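PDB 2YJ3: copper-transporting ATPase from Sulfolobus solfataricus, which probably couples ATP hydrolysis to the transport of copper ions across the cell membrane, the chain here being its catalytic, nucleotide-binding part. Local coordinates for residues K12-K17 with A234-V239; I32-G37 with I204-N209. The protein carries 1 engineered substitution. All coordinates share one frame; numbering follows the deposited sequence.

Contact 1: residues K12-K17 with A234-V239; sequences KGMIIK and ADIILV
Ile15 and Ile237 face each other as the hydrogen-bonded pair of a short antiparallel bridge, their CB atoms 4.0 Å apart on one side of the sheet. Two backbone bonds close this pair: Ile15 N to Ile237 O at 2.9 Å and Ile237 N to Ile15 O at 2.8 Å. One step along, Ile16 and Ile236 form the non-hydrogen-bonded pair and turn their side chains to the opposite side. They run alongside each other, pointing the same way, with Ile16 CD1 against Ile236 CG1 at 4.1 Å. Met14 joins this second group. Its CG stands anti to the carbonyl carbon (chi1 -68°), and the thioether chain lies beside Leu238, where Met14 CG and Leu238 CD2 pack tightly at 3.4 Å; Met14 CB also meets Ile236 CG2, at 4.0 Å. At the far end the chemistry turns polar. Lys17 has CG anti to its backbone N (chi1 175°), and the bends at chi3 and chi4 bring CE, rather than NZ, nearest Asp235 OD1; the salt bridge from Lys17 NZ to Asp235 OD1 is long, 3.9 Å, and the bond from Lys17 N to Asp235 O is weak. Gly13, with positive phi, is the C-prime residue of the Schellman motif that ends helix 5-11 and turns the chain into the bridge. Strand 15-16 is an edge strand of the mixed sheet, with 236-238 hydrogen-bonded on its other side to strand 219-223. Helix 243-250 packs on Met14, while helix 20-27 sends Val21 against Ile16 and Ile236.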
ATOM      1  N   LYS A  12     -14.986  17.775   0.308  1.00 36.35           N
ATOM      2  CA  LYS A  12     -13.672  17.539   0.886  1.00 38.75           C
ATOM      3  C   LYS A  12     -13.106  16.162   0.498  1.00 41.85           C
ATOM      4  O   LYS A  12     -12.216  15.629   1.162  1.00 46.75           O
ATOM      5  CB  LYS A  12     -13.762  17.654   2.407  1.00 39.48           C
ATOM      6  CG  LYS A  12     -14.230  19.017   2.892  1.00 44.80           C
ATOM      7  CD  LYS A  12     -14.427  19.024   4.405  1.00 50.33           C
ATOM      8  N   GLY A  13     -13.637  15.580  -0.567  1.00 33.43           N
ATOM      9  CA  GLY A  13     -13.124  14.326  -1.074  1.00 30.27           C
ATOM     10  C   GLY A  13     -13.250  13.149  -0.118  1.00 38.31           C
ATOM     11  O   GLY A  13     -12.418  12.248  -0.131  1.00 42.24           O
ATOM     12  N   MET A  14     -14.285  13.157   0.712  1.00 31.57           N
ATOM     13  CA  MET A  14     -14.634  11.989   1.516  1.00 38.28           C
ATOM     14  C   MET A  14     -16.059  11.524   1.215  1.00 41.77           C
ATOM     15  O   MET A  14     -16.995  12.331   1.138  1.00 39.04           O
ATOM     16  CB  MET A  14     -14.476  12.280   3.008  1.00 34.85           C
ATOM     17  CG  MET A  14     -13.025  12.482   3.432  1.00 41.52           C
ATOM     18  SD  MET A  14     -12.832  13.238   5.059  1.00 52.68           S
ATOM     19  CE  MET A  14     -11.303  14.144   4.820  1.00 81.06           C
ATOM     20  N   ILE A  15     -16.202  10.218   1.018  1.00 43.53           N
ATOM     21  CA  ILE A  15     -17.505   9.568   0.857  1.00 43.52           C
ATOM     22  C   ILE A  15     -17.864   8.856   2.141  1.00 39.77           C
ATOM     23  O   ILE A  15     -17.194   7.898   2.522  1.00 39.34           O
ATOM     24  CB  ILE A  15     -17.456   8.489  -0.233  1.00 40.48           C
ATOM     25  CG1 ILE A  15     -16.930   9.073  -1.533  1.00 33.46           C
ATOM     26  CG2 ILE A  15     -18.826   7.854  -0.426  1.00 42.26           C
ATOM     27  CD1 ILE A  15     -16.916   8.084  -2.673  1.00 41.11           C
ATOM     28  N   ILE A  16     -18.914   9.316   2.809  1.00 33.04           N
ATOM     29  CA  ILE A  16     -19.315   8.737   4.080  1.00 41.93           C
ATOM     30  C   ILE A  16     -20.481   7.767   3.932  1.00 52.09           C
ATOM     31  O   ILE A  16     -21.295   7.883   3.014  1.00 51.48           O
ATOM     32  CB  ILE A  16     -19.706   9.811   5.097  1.00 52.40           C
ATOM     33  CG1 ILE A  16     -18.842  11.056   4.916  1.00 57.21           C
ATOM     34  CG2 ILE A  16     -19.565   9.263   6.508  1.00 54.26           C
ATOM     35  CD1 ILE A  16     -17.695  11.150   5.900  1.00 62.88           C
ATOM     36  N   LYS A  17     -20.554   6.816   4.859  1.00 60.77           N
ATOM     37  CA  LYS A  17     -21.554   5.758   4.835  1.00 62.56           C
ATOM     38  C   LYS A  17     -22.742   6.093   5.739  1.00 67.90           C
ATOM     39  O   LYS A  17     -23.902   5.893   5.367  1.00 69.00           O
ATOM     40  CB  LYS A  17     -20.901   4.451   5.273  1.00 63.07           C
ATOM     41  CG  LYS A  17     -21.850   3.282   5.408  1.00 66.54           C
ATOM     42  CD  LYS A  17     -21.108   2.073   5.951  1.00 65.97           C
ATOM     43  CE  LYS A  17     -20.758   2.260   7.419  1.00 69.19           C
ATOM     44  NZ  LYS A  17     -21.930   1.979   8.309  1.00 76.22           N
ATOM     45  N   ALA A 234     -16.180   0.214   3.554  1.00 65.78           N
ATOM     46  CA  ALA A 234     -15.550   1.046   4.579  1.00 51.12           C
ATOM     47  C   ALA A 234     -16.446   2.211   4.983  1.00 43.52           C
ATOM     48  O   ALA A 234     -17.243   2.706   4.184  1.00 41.28           O
ATOM     49  CB  ALA A 234     -14.204   1.576   4.075  1.00 45.99           C
ATOM     50  N   ASP A 235     -16.304   2.660   6.223  1.00 36.74           N
ATOM     51  CA  ASP A 235     -17.092   3.779   6.722  1.00 39.35           C
ATOM     52  C   ASP A 235     -16.853   5.049   5.921  1.00 45.11           C
ATOM     53  O   ASP A 235     -17.780   5.824   5.667  1.00 48.99           O
ATOM     54  CB  ASP A 235     -16.763   4.028   8.188  1.00 41.64           C
ATOM     55  CG  ASP A 235     -17.308   2.943   9.095  1.00 50.11           C
ATOM     56  OD1 ASP A 235     -18.069   2.079   8.607  1.00 52.08           O
ATOM     57  OD2 ASP A 235     -16.982   2.956  10.297  1.00 53.43           O
ATOM     58  N   ILE A 236     -15.602   5.269   5.533  1.00 39.74           N
ATOM     59  CA  ILE A 236     -15.248   6.457   4.770  1.00 35.87           C
ATOM     60  C   ILE A 236     -14.331   6.113   3.629  1.00 37.88           C
ATOM     61  O   ILE A 236     -13.281   5.510   3.832  1.00 42.52           O
ATOM     62  CB  ILE A 236     -14.516   7.487   5.624  1.00 37.67           C
ATOM     63  CG1 ILE A 236     -15.389   7.931   6.788  1.00 44.84           C
ATOM     64  CG2 ILE A 236     -14.091   8.677   4.757  1.00 29.98           C
ATOM     65  CD1 ILE A 236     -14.612   8.652   7.854  1.00 51.37           C
ATOM     66  N   ILE A 237     -14.710   6.513   2.427  1.00 31.49           N
ATOM     67  CA  ILE A 237     -13.815   6.348   1.299  1.00 36.71           C
ATOM     68  C   ILE A 237     -13.124   7.681   0.963  1.00 41.81           C
ATOM     69  O   ILE A 237     -13.788   8.711   0.744  1.00 33.68           O
ATOM     70  CB  ILE A 237     -14.562   5.763   0.084  1.00 39.30           C
ATOM     71  CG1 ILE A 237     -15.292   4.482   0.501  1.00 45.73           C
ATOM     72  CG2 ILE A 237     -13.607   5.517  -1.067  1.00 37.56           C
ATOM     73  CD1 ILE A 237     -15.843   3.674  -0.649  1.00 46.85           C
ATOM     74  N   LEU A 238     -11.791   7.665   0.957  1.00 36.80           N
ATOM     75  CA  LEU A 238     -11.013   8.857   0.624  1.00 36.90           C
ATOM     76  C   LEU A 238     -10.825   8.915  -0.870  1.00 34.98           C
ATOM     77  O   LEU A 238      -9.754   8.546  -1.374  1.00 30.24           O
ATOM     78  CB  LEU A 238      -9.632   8.833   1.284  1.00 42.15           C
ATOM     79  CG  LEU A 238      -9.330   9.773   2.447  1.00 49.27           C
ATOM     80  CD1 LEU A 238      -7.844  10.078   2.483  1.00 50.99           C
ATOM     81  CD2 LEU A 238     -10.103  11.056   2.327  1.00 48.32           C
ATOM     82  N   VAL A 239     -11.858   9.381  -1.579  1.00 34.44           N
ATOM     83  CA  VAL A 239     -11.817   9.443  -3.036  1.00 34.16           C
ATOM     84  C   VAL A 239     -10.589  10.199  -3.467  1.00 36.78           C
ATOM     85  O   VAL A 239      -9.949   9.876  -4.471  1.00 42.46           O
ATOM     86  CB  VAL A 239     -12.991  10.248  -3.617  1.00 40.41           C
ATOM     87  CG1 VAL A 239     -13.079  10.026  -5.117  1.00 38.98           C
ATOM     88  CG2 VAL A 239     -14.272   9.880  -2.940  1.00 42.63           C
TER

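Contact 2: residues I32-G37 with I204-N209; sequences IFEKTG and IGDGVN. Engineered in segment 32-37: Glu34 (natural residue Asp).
The nucleotide site of this haloacid dehalogenase-like domain lies at the ends of two neighbouring parallel strands, where Glu34 of 32-37 meets Asp206 of 204-209. Glu34 is an engineered substitution for the natural aspartate. Its CB and CG lie beside Gly205, with Glu34 CB 4.0 Å from Gly205 CA, and the bend at chi2 (-93°) turns the carboxylate off beyond them. The two carboxylates then approach at the tips, Glu34 OE2 to Asp206 OD2 at 3.7 Å, their planes turned 57° apart. Glu34 OE2 also forms a salt bridge with Lys187, an ATP-binding residue. Asp206 OD1 accepts from Val208 N at 2.6 Å in an Asx turn and more weakly from Asn209 N. An alanine in place of Asp206 would probably leave these two amides without their side-chain acceptor and let the loop before the ATP-binding Asn209 shift. Behind the site, Ile204 N bonds to Ile32 O at 2.9 Å and Glu34 N to Ile204 O at 3.1 Å, locking the parallel register. On one side of the sheet Phe33 and Ile204 point the same way, Ile204 CD1 coming obliquely to Phe33 CE1 at 3.5 Å, and helix 243-250 touches both. Lys35 and Thr36, which bind ATP when nucleotide is present, follow directly. Such pairing of the strand leading into the DKTGT motif, its aspartate here the engineered Glu34, with the one leading into GDGxND is characteristic of the P-type ATPase phosphorylation domain.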
ATOM      1  N   ILE A  32      -4.772   3.901  13.281  1.00 47.07           N
ATOM      2  CA  ILE A  32      -3.877   2.939  12.667  1.00 44.11           C
ATOM      3  C   ILE A  32      -3.725   3.195  11.175  1.00 41.59           C
ATOM      4  O   ILE A  32      -4.718   3.348  10.455  1.00 42.17           O
ATOM      5  CB  ILE A  32      -4.371   1.516  12.889  1.00 42.41           C
ATOM      6  CG1 ILE A  32      -4.440   1.229  14.394  1.00 48.23           C
ATOM      7  CG2 ILE A  32      -3.461   0.538  12.168  1.00 44.45           C
ATOM      8  CD1 ILE A  32      -4.855  -0.192  14.759  1.00 46.45           C
ATOM      9  N   PHE A  33      -2.474   3.258  10.727  1.00 36.88           N
ATOM     10  CA  PHE A  33      -2.155   3.354   9.312  1.00 42.49           C
ATOM     11  C   PHE A  33      -1.589   2.052   8.761  1.00 45.35           C
ATOM     12  O   PHE A  33      -0.762   1.403   9.388  1.00 49.97           O
ATOM     13  CB  PHE A  33      -1.111   4.438   9.063  1.00 44.27           C
ATOM     14  CG  PHE A  33      -1.583   5.815   9.365  1.00 44.66           C
ATOM     15  CD1 PHE A  33      -2.197   6.575   8.385  1.00 44.40           C
ATOM     16  CD2 PHE A  33      -1.396   6.363  10.622  1.00 47.79           C
ATOM     17  CE1 PHE A  33      -2.630   7.849   8.655  1.00 47.30           C
ATOM     18  CE2 PHE A  33      -1.825   7.647  10.898  1.00 56.61           C
ATOM     19  CZ  PHE A  33      -2.442   8.392   9.912  1.00 52.24           C
ATOM     20  N   GLU A  34      -2.035   1.695   7.566  1.00 47.51           N
ATOM     21  CA  GLU A  34      -1.357   0.714   6.747  1.00 44.25           C
ATOM     22  C   GLU A  34      -0.208   1.401   6.034  1.00 48.13           C
ATOM     23  O   GLU A  34      -0.412   2.391   5.336  1.00 55.30           O
ATOM     24  CB  GLU A  34      -2.328   0.169   5.714  1.00 48.99           C
ATOM     25  CG  GLU A  34      -3.023  -1.094   6.153  1.00 59.68           C
ATOM     26  CD  GLU A  34      -2.296  -2.324   5.678  1.00 61.10           C
ATOM     27  OE1 GLU A  34      -1.044  -2.326   5.697  1.00 59.12           O
ATOM     28  OE2 GLU A  34      -2.983  -3.277   5.257  1.00 63.81           O
ATOM     29  N   LYS A  35       1.005   0.897   6.201  1.00 48.33           N
ATOM     30  CA  LYS A  35       2.135   1.543   5.558  1.00 47.82           C
ATOM     31  C   LYS A  35       1.818   1.768   4.084  1.00 45.87           C
ATOM     32  O   LYS A  35       1.842   2.894   3.602  1.00 54.53           O
ATOM     33  CB  LYS A  35       3.414   0.717   5.721  1.00 49.34           C
ATOM     34  CG  LYS A  35       4.558   1.169   4.818  1.00 51.19           C
ATOM     35  CD  LYS A  35       5.834   0.386   5.078  1.00 51.63           C
ATOM     36  CE  LYS A  35       6.081  -0.648   3.997  1.00 54.44           C
ATOM     37  NZ  LYS A  35       6.623  -0.070   2.732  1.00 55.08           N
ATOM     38  N   THR A  36       1.485   0.695   3.381  1.00 39.39           N
ATOM     39  CA  THR A  36       1.416   0.744   1.932  1.00 41.55           C
ATOM     40  C   THR A  36       0.105   1.331   1.437  1.00 44.81           C
ATOM     41  O   THR A  36      -0.966   0.788   1.713  1.00 43.96           O
ATOM     42  CB  THR A  36       1.570  -0.657   1.329  1.00 44.13           C
ATOM     43  OG1 THR A  36       2.825  -1.206   1.740  1.00 50.23           O
ATOM     44  CG2 THR A  36       1.492  -0.588  -0.202  1.00 37.39           C
ATOM     45  N   GLY A  37       0.194   2.434   0.697  1.00 44.81           N
ATOM     46  CA  GLY A  37      -0.973   3.017   0.073  1.00 36.86           C
ATOM     47  C   GLY A  37      -1.532   4.200   0.831  1.00 40.52           C
ATOM     48  O   GLY A  37      -2.156   5.088   0.232  1.00 43.04           O
ATOM     49  N   ILE A 204      -6.972   3.311   8.644  1.00 32.05           N
ATOM     50  CA  ILE A 204      -6.845   3.755   7.268  1.00 30.87           C
ATOM     51  C   ILE A 204      -6.059   2.721   6.485  1.00 33.22           C
ATOM     52  O   ILE A 204      -4.928   2.399   6.850  1.00 33.39           O
ATOM     53  CB  ILE A 204      -6.092   5.084   7.221  1.00 34.29           C
ATOM     54  CG1 ILE A 204      -6.713   6.043   8.231  1.00 33.48           C
ATOM     55  CG2 ILE A 204      -6.083   5.638   5.809  1.00 29.96           C
ATOM     56  CD1 ILE A 204      -6.083   7.400   8.249  1.00 43.87           C
ATOM     57  N   GLY A 205      -6.648   2.213   5.404  1.00 33.52           N
ATOM     58  CA  GLY A 205      -6.038   1.133   4.639  1.00 30.27           C
ATOM     59  C   GLY A 205      -6.393   1.127   3.164  1.00 42.65           C
ATOM     60  O   GLY A 205      -7.106   2.012   2.659  1.00 34.90           O
ATOM     61  N   ASP A 206      -5.891   0.115   2.463  1.00 48.81           N
ATOM     62  CA  ASP A 206      -6.033   0.031   1.014  1.00 63.90           C
ATOM     63  C   ASP A 206      -7.429  -0.428   0.605  1.00 70.60           C
ATOM     64  O   ASP A 206      -7.895  -0.109  -0.490  1.00 78.89           O
ATOM     65  CB  ASP A 206      -4.973  -0.902   0.427  1.00 75.23           C
ATOM     66  CG  ASP A 206      -5.070  -2.309   0.980  1.00 82.20           C
ATOM     67  OD1 ASP A 206      -5.970  -3.057   0.538  1.00 84.58           O
ATOM     68  OD2 ASP A 206      -4.248  -2.661   1.856  1.00 82.77           O
ATOM     69  N   GLY A 207      -8.094  -1.176   1.481  1.00 67.90           N
ATOM     70  CA  GLY A 207      -9.483  -1.535   1.253  1.00 72.91           C
ATOM     71  C   GLY A 207      -9.669  -2.938   0.708  1.00 75.40           C
ATOM     72  O   GLY A 207     -10.804  -3.397   0.529  1.00 68.76           O
ATOM     73  N   VAL A 208      -8.549  -3.613   0.454  1.00 74.68           N
ATOM     74  CA  VAL A 208      -8.559  -4.980  -0.046  1.00 74.76           C
ATOM     75  C   VAL A 208      -7.658  -5.881   0.797  1.00 78.96           C
ATOM     76  O   VAL A 208      -8.152  -6.695   1.578  1.00 85.39           O
ATOM     77  CB  VAL A 208      -8.120  -5.040  -1.518  1.00 75.61           C
ATOM     78  N   ASN A 209      -6.342  -5.727   0.644  1.00 75.64           N
ATOM     79  CA  ASN A 209      -5.361  -6.554   1.360  1.00 74.73           C
ATOM     80  C   ASN A 209      -5.514  -6.512   2.884  1.00 68.87           C
ATOM     81  O   ASN A 209      -4.779  -7.180   3.617  1.00 67.28           O
ATOM     82  CB  ASN A 209      -3.930  -6.155   0.954  1.00 80.15           C
ATOM     83  CG  ASN A 209      -2.848  -7.035   1.607  1.00 81.84           C
ATOM     84  OD1 ASN A 209      -2.610  -6.962   2.816  1.00 83.16           O
ATOM     85  ND2 ASN A 209      -2.174  -7.848   0.794  1.00 77.22           N
TER

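Both contacts tie strands of the same mixed sheet, their centres 14 Å apart without touching. Contact 2 lies in the middle of that sheet, its centre about 6 Å from the centre of the chain, and is mostly buried; contact 1 lies at one edge, its centre about 18 Å out, and is only partly buried. Strand 219-223 runs between 236-238 and 201-205, and helix 243-250 packs against side chains of both pairs. The pairing is antiparallel and largely aliphatic at the edge, with one loose ion pair, but parallel in the middle, where carboxylates and lysine partners gather beside the nucleotide site. Along the chain, contact 2 is nested inside the loop that contact 1 closes.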